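PDB 3C3J: putative tagatose-6-phosphate ketose/aldose isomerase from Escherichia coli, which belongs to the SIS-domain family, with two SIS domains in one chain, each built round a parallel five-stranded beta sheet. Local coordinates for residues A[88-91]-A[97-100]; A[125-128]-A[132-135]. All coordinates share one frame; numbering follows the deposited sequence.

Contact 1 (A[88-91]-A[97-100]); sequences TTDL and DYLN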
loop_
_atom_site.group_PDB
_atom_site.type_symbol
_atom_site.label_atom_id
_atom_site.label_comp_id
_atom_site.label_asym_id
_atom_site.label_seq_id
_atom_site.Cartn_x
_atom_site.Cartn_y
_atom_site.Cartn_z
ATOM N N THR A 88 -4.229 -3.712 11.172
ATOM C CA THR A 88 -4.368 -4.770 12.158
ATOM C C THR A 88 -4.183 -6.132 11.530
ATOM O O THR A 88 -3.714 -7.048 12.199
ATOM C CB THR A 88 -5.708 -4.756 12.903
ATOM O OG1 THR A 88 -6.782 -4.877 11.965
ATOM C CG2 THR A 88 -5.838 -3.462 13.712
ATOM N N THR A 89 -4.550 -6.265 10.260
ATOM C CA THR A 89 -4.409 -7.528 9.560
ATOM C C THR A 89 -2.926 -7.930 9.435
ATOM O O THR A 89 -2.606 -9.117 9.536
ATOM C CB THR A 89 -5.145 -7.461 8.186
ATOM O OG1 THR A 89 -4.836 -6.221 7.536
ATOM C CG2 THR A 89 -6.676 -7.536 8.388
ATOM N N ASP A 90 -2.015 -6.965 9.294
ATOM C CA ASP A 90 -0.562 -7.265 9.305
ATOM C C ASP A 90 0.009 -7.504 10.705
ATOM O O ASP A 90 0.901 -8.356 10.875
ATOM C CB ASP A 90 0.254 -6.146 8.641
ATOM C CG ASP A 90 0.007 -6.043 7.149
ATOM O OD1 ASP A 90 -0.429 -7.038 6.530
ATOM O OD2 ASP A 90 0.250 -4.949 6.579
ATOM N N LEU A 91 -0.479 -6.765 11.698
ATOM C CA LEU A 91 -0.071 -6.987 13.089
ATOM C C LEU A 91 -0.421 -8.385 13.539
ATOM O O LEU A 91 0.394 -9.044 14.192
ATOM C CB LEU A 91 -0.693 -5.954 14.035
ATOM C CG LEU A 91 -0.167 -4.517 13.924
ATOM C CD1 LEU A 91 -0.826 -3.577 15.003
ATOM C CD2 LEU A 91 1.360 -4.490 13.959
ATOM N N ASP A 97 7.323 -8.631 12.730
ATOM C CA ASP A 97 7.847 -7.710 11.733
ATOM C C ASP A 97 7.545 -6.240 11.997
ATOM O O ASP A 97 8.176 -5.364 11.377
ATOM C CB ASP A 97 7.302 -8.104 10.369
ATOM C CG ASP A 97 7.826 -9.470 9.885
ATOM O OD1 ASP A 97 8.837 -9.987 10.404
ATOM O OD2 ASP A 97 7.242 -10.019 8.943
ATOM N N TYR A 98 6.601 -5.959 12.904
ATOM C CA TYR A 98 6.093 -4.589 13.107
ATOM C C TYR A 98 6.197 -4.048 14.536
ATOM O O TYR A 98 6.273 -2.840 14.731
ATOM C CB TYR A 98 4.646 -4.505 12.625
ATOM C CG TYR A 98 4.496 -4.898 11.181
ATOM C CD1 TYR A 98 4.912 -4.046 10.147
ATOM C CD2 TYR A 98 3.966 -6.121 10.845
ATOM C CE1 TYR A 98 4.783 -4.440 8.830
ATOM C CE2 TYR A 98 3.865 -6.527 9.568
ATOM C CZ TYR A 98 4.262 -5.693 8.545
ATOM O OH TYR A 98 4.122 -6.178 7.244
ATOM N N LEU A 99 6.208 -4.930 15.527
ATOM C CA LEU A 99 6.149 -4.539 16.938
ATOM C C LEU A 99 7.540 -4.643 17.507
ATOM O O LEU A 99 8.146 -5.727 17.499
ATOM C CB LEU A 99 5.177 -5.452 17.696
ATOM C CG LEU A 99 3.730 -5.326 17.215
ATOM C CD1 LEU A 99 2.866 -6.448 17.840
ATOM C CD2 LEU A 99 3.185 -3.918 17.552
ATOM N N ASN A 100 8.073 -3.516 17.957
ATOM C CA ASN A 100 9.473 -3.413 18.344
ATOM C C ASN A 100 9.602 -3.437 19.869
ATOM O O ASN A 100 9.250 -2.469 20.542
ATOM C CB ASN A 100 10.087 -2.126 17.783
ATOM C CG ASN A 100 11.600 -2.086 17.956
ATOM O OD1 ASN A 100 12.155 -2.720 18.860
ATOM N ND2 ASN A 100 12.268 -1.339 17.100
#
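Leu91 reaches the CB of Tyr98 with one methyl, CD2 lying 3.5 Å from that carbon. The same CD2 also meets the CD2 of Leu99, at 4.1 Å, where the two leucine side chains run at about a right angle. Leu91 has its CG anti to the carbonyl carbon (chi1 -70°) and an extended second torsion (chi2 -177°), which together carry CD2 to both neighbours. Asp90 takes the other part of Tyr98. Its CB lies 3.7 Å from CE2 of the ring, and its backbone O is equally near that carbon, approaching the ring obliquely. The carboxylate and ring planes are nearly parallel, 14° apart, but OD2 of Asp90 stays 4.1 Å from Tyr98 OH. The two segments lie on the short helices 88-93 and 95-98, in the connection that leads from edge strand 82-85 past strand 55-59 to strand 105-111 of a SIS domain. Leu91 and Leu99 also pack on Leu107 and Leu105 of strand 105-111, respectively. Within 97-100, Asp97 CB lies over one face of the Tyr98 ring, 3.8 Å above its plane and toward the rim. Tyr98 also packs on Gly233 of the second subunit.

Contact 2 (A[125-128]-A[132-135]); sequences LANQ and ECYH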
loop_
_atom_site.group_PDB
_atom_site.type_symbol
_atom_site.label_atom_id
_atom_site.label_comp_id
_atom_site.label_asym_id
_atom_site.label_seq_id
_atom_site.Cartn_x
_atom_site.Cartn_y
_atom_site.Cartn_z
ATOM N N LEU A 125 -1.404 -8.609 21.145
ATOM C CA LEU A 125 -0.082 -8.847 20.585
ATOM C C LEU A 125 0.886 -7.698 20.906
ATOM O O LEU A 125 2.036 -7.946 21.297
ATOM C CB LEU A 125 -0.213 -9.094 19.088
ATOM C CG LEU A 125 -0.673 -10.491 18.649
ATOM C CD1 LEU A 125 -1.113 -10.435 17.157
ATOM C CD2 LEU A 125 0.456 -11.515 18.858
ATOM N N ALA A 126 0.393 -6.460 20.831
ATOM C CA ALA A 126 1.210 -5.295 21.137
ATOM C C ALA A 126 1.636 -5.354 22.611
ATOM O O ALA A 126 2.826 -5.180 22.923
ATOM C CB ALA A 126 0.478 -4.000 20.806
ATOM N N ASN A 127 0.696 -5.687 23.494
ATOM C CA ASN A 127 1.009 -5.866 24.920
ATOM C C ASN A 127 2.010 -7.010 25.171
ATOM O O ASN A 127 2.930 -6.869 25.977
ATOM C CB ASN A 127 -0.253 -6.145 25.739
ATOM C CG ASN A 127 -1.110 -4.925 25.953
ATOM O OD1 ASN A 127 -0.624 -3.790 26.015
ATOM N ND2 ASN A 127 -2.407 -5.159 26.101
ATOM N N GLN A 128 1.834 -8.127 24.473
ATOM C CA GLN A 128 2.752 -9.265 24.570
ATOM C C GLN A 128 4.165 -8.931 24.084
ATOM O O GLN A 128 5.151 -9.315 24.732
ATOM C CB GLN A 128 2.232 -10.440 23.752
ATOM C CG GLN A 128 1.196 -11.303 24.402
ATOM C CD GLN A 128 0.837 -12.475 23.468
ATOM O OE1 GLN A 128 1.365 -13.599 23.591
ATOM N NE2 GLN A 128 0.006 -12.194 22.506
ATOM N N GLU A 132 6.809 -1.729 27.221
ATOM C CA GLU A 132 6.169 -0.459 27.568
ATOM C C GLU A 132 5.185 -0.045 26.474
ATOM O O GLU A 132 5.532 0.632 25.510
ATOM C CB GLU A 132 7.217 0.630 27.823
ATOM C CG GLU A 132 6.612 1.824 28.554
ATOM C CD GLU A 132 7.554 2.997 28.739
ATOM O OE1 GLU A 132 8.774 2.865 28.480
ATOM O OE2 GLU A 132 7.034 4.063 29.162
ATOM N N CYS A 133 3.940 -0.449 26.668
ATOM C CA CYS A 133 2.906 -0.342 25.658
ATOM C C CYS A 133 1.707 0.410 26.221
ATOM O O CYS A 133 1.245 0.132 27.365
ATOM C CB CYS A 133 2.470 -1.722 25.191
ATOM S SG CYS A 133 1.553 -1.678 23.661
ATOM N N TYR A 134 1.242 1.381 25.432
ATOM C CA TYR A 134 0.092 2.210 25.774
ATOM C C TYR A 134 -0.889 2.156 24.619
ATOM O O TYR A 134 -0.509 1.860 23.487
ATOM C CB TYR A 134 0.491 3.656 26.050
ATOM C CG TYR A 134 1.596 3.784 27.063
ATOM C CD1 TYR A 134 1.318 3.830 28.428
ATOM C CD2 TYR A 134 2.926 3.830 26.652
ATOM C CE1 TYR A 134 2.344 3.924 29.353
ATOM C CE2 TYR A 134 3.975 3.950 27.584
ATOM C CZ TYR A 134 3.671 3.993 28.922
ATOM O OH TYR A 134 4.700 4.076 29.851
ATOM N N HIS A 135 -2.146 2.424 24.927
ATOM C CA HIS A 135 -3.258 2.308 23.955
ATOM C C HIS A 135 -4.178 3.506 23.988
ATOM O O HIS A 135 -4.541 3.993 25.083
ATOM C CB HIS A 135 -4.082 1.060 24.249
ATOM C CG HIS A 135 -3.326 -0.203 24.060
ATOM N ND1 HIS A 135 -2.697 -0.856 25.099
ATOM C CD2 HIS A 135 -3.037 -0.902 22.941
ATOM C CE1 HIS A 135 -2.086 -1.923 24.622
ATOM N NE2 HIS A 135 -2.273 -1.973 23.317
HETATM O O HOH W 1 1.347 -3.127 28.630
#
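Asn127 OD1 draws several weak partners and also touches Cys133, whose CB lies 3.8 Å away. A water donates to this oxygen over 3.3 Å and to Cys133 O over 3.5 Å. Both bonds are weak, and the water has more acceptors in reach than protons to give, so they need not both be made at once. Asn155 ND2 bonds weakly to the same OD1, and it also bonds to Cys133 O, so one amide serves both segments. Asn127 OD1 comes to the edge of the His135 ring, with amide and ring planes 85° apart. The approach is too close as modelled and the ring is probably turned over, so its atoms are doubtful. Helix 117-129 and strand 133-139 are the second and third elements of a beta-alpha-beta unit that starts with strand 105-111, and this contact lies near the turn from helix to strand. Deeper in, the packing is apolar. Ala126 CB lies 3.8 Å from Cys133 SG, and that sulfur is as near to Ala126 O. Cys133 SG is turned anti to the backbone N (chi1 -164°), which sets it against the helix. Ala126 also rests on Leu105 and Leu107 of strand 105-111.

Contact 1 and contact 2 are mostly buried and lie on the same SIS domain, with centres about 12 Å apart. Contact 1 joins two short helices in one crossover connection; contact 2 joins a longer helix to the strand that follows it. They meet through Leu125, whose CD1 lies 3.6 Å from Leu91 O, and through Leu99 CD1, 3.9 Å from Ala126 CA. Both also rest on strand 105-111. Their chemistry differs: contact 1 is made by leucine methyls, a tyrosine and the CB and backbone O of an aspartate. Several of its residues reach the second subunit; in contact 2 only Leu125 does. There a buried alanine-cysteine pair lies next to the partly exposed Asn127 amide, held weakly by a water.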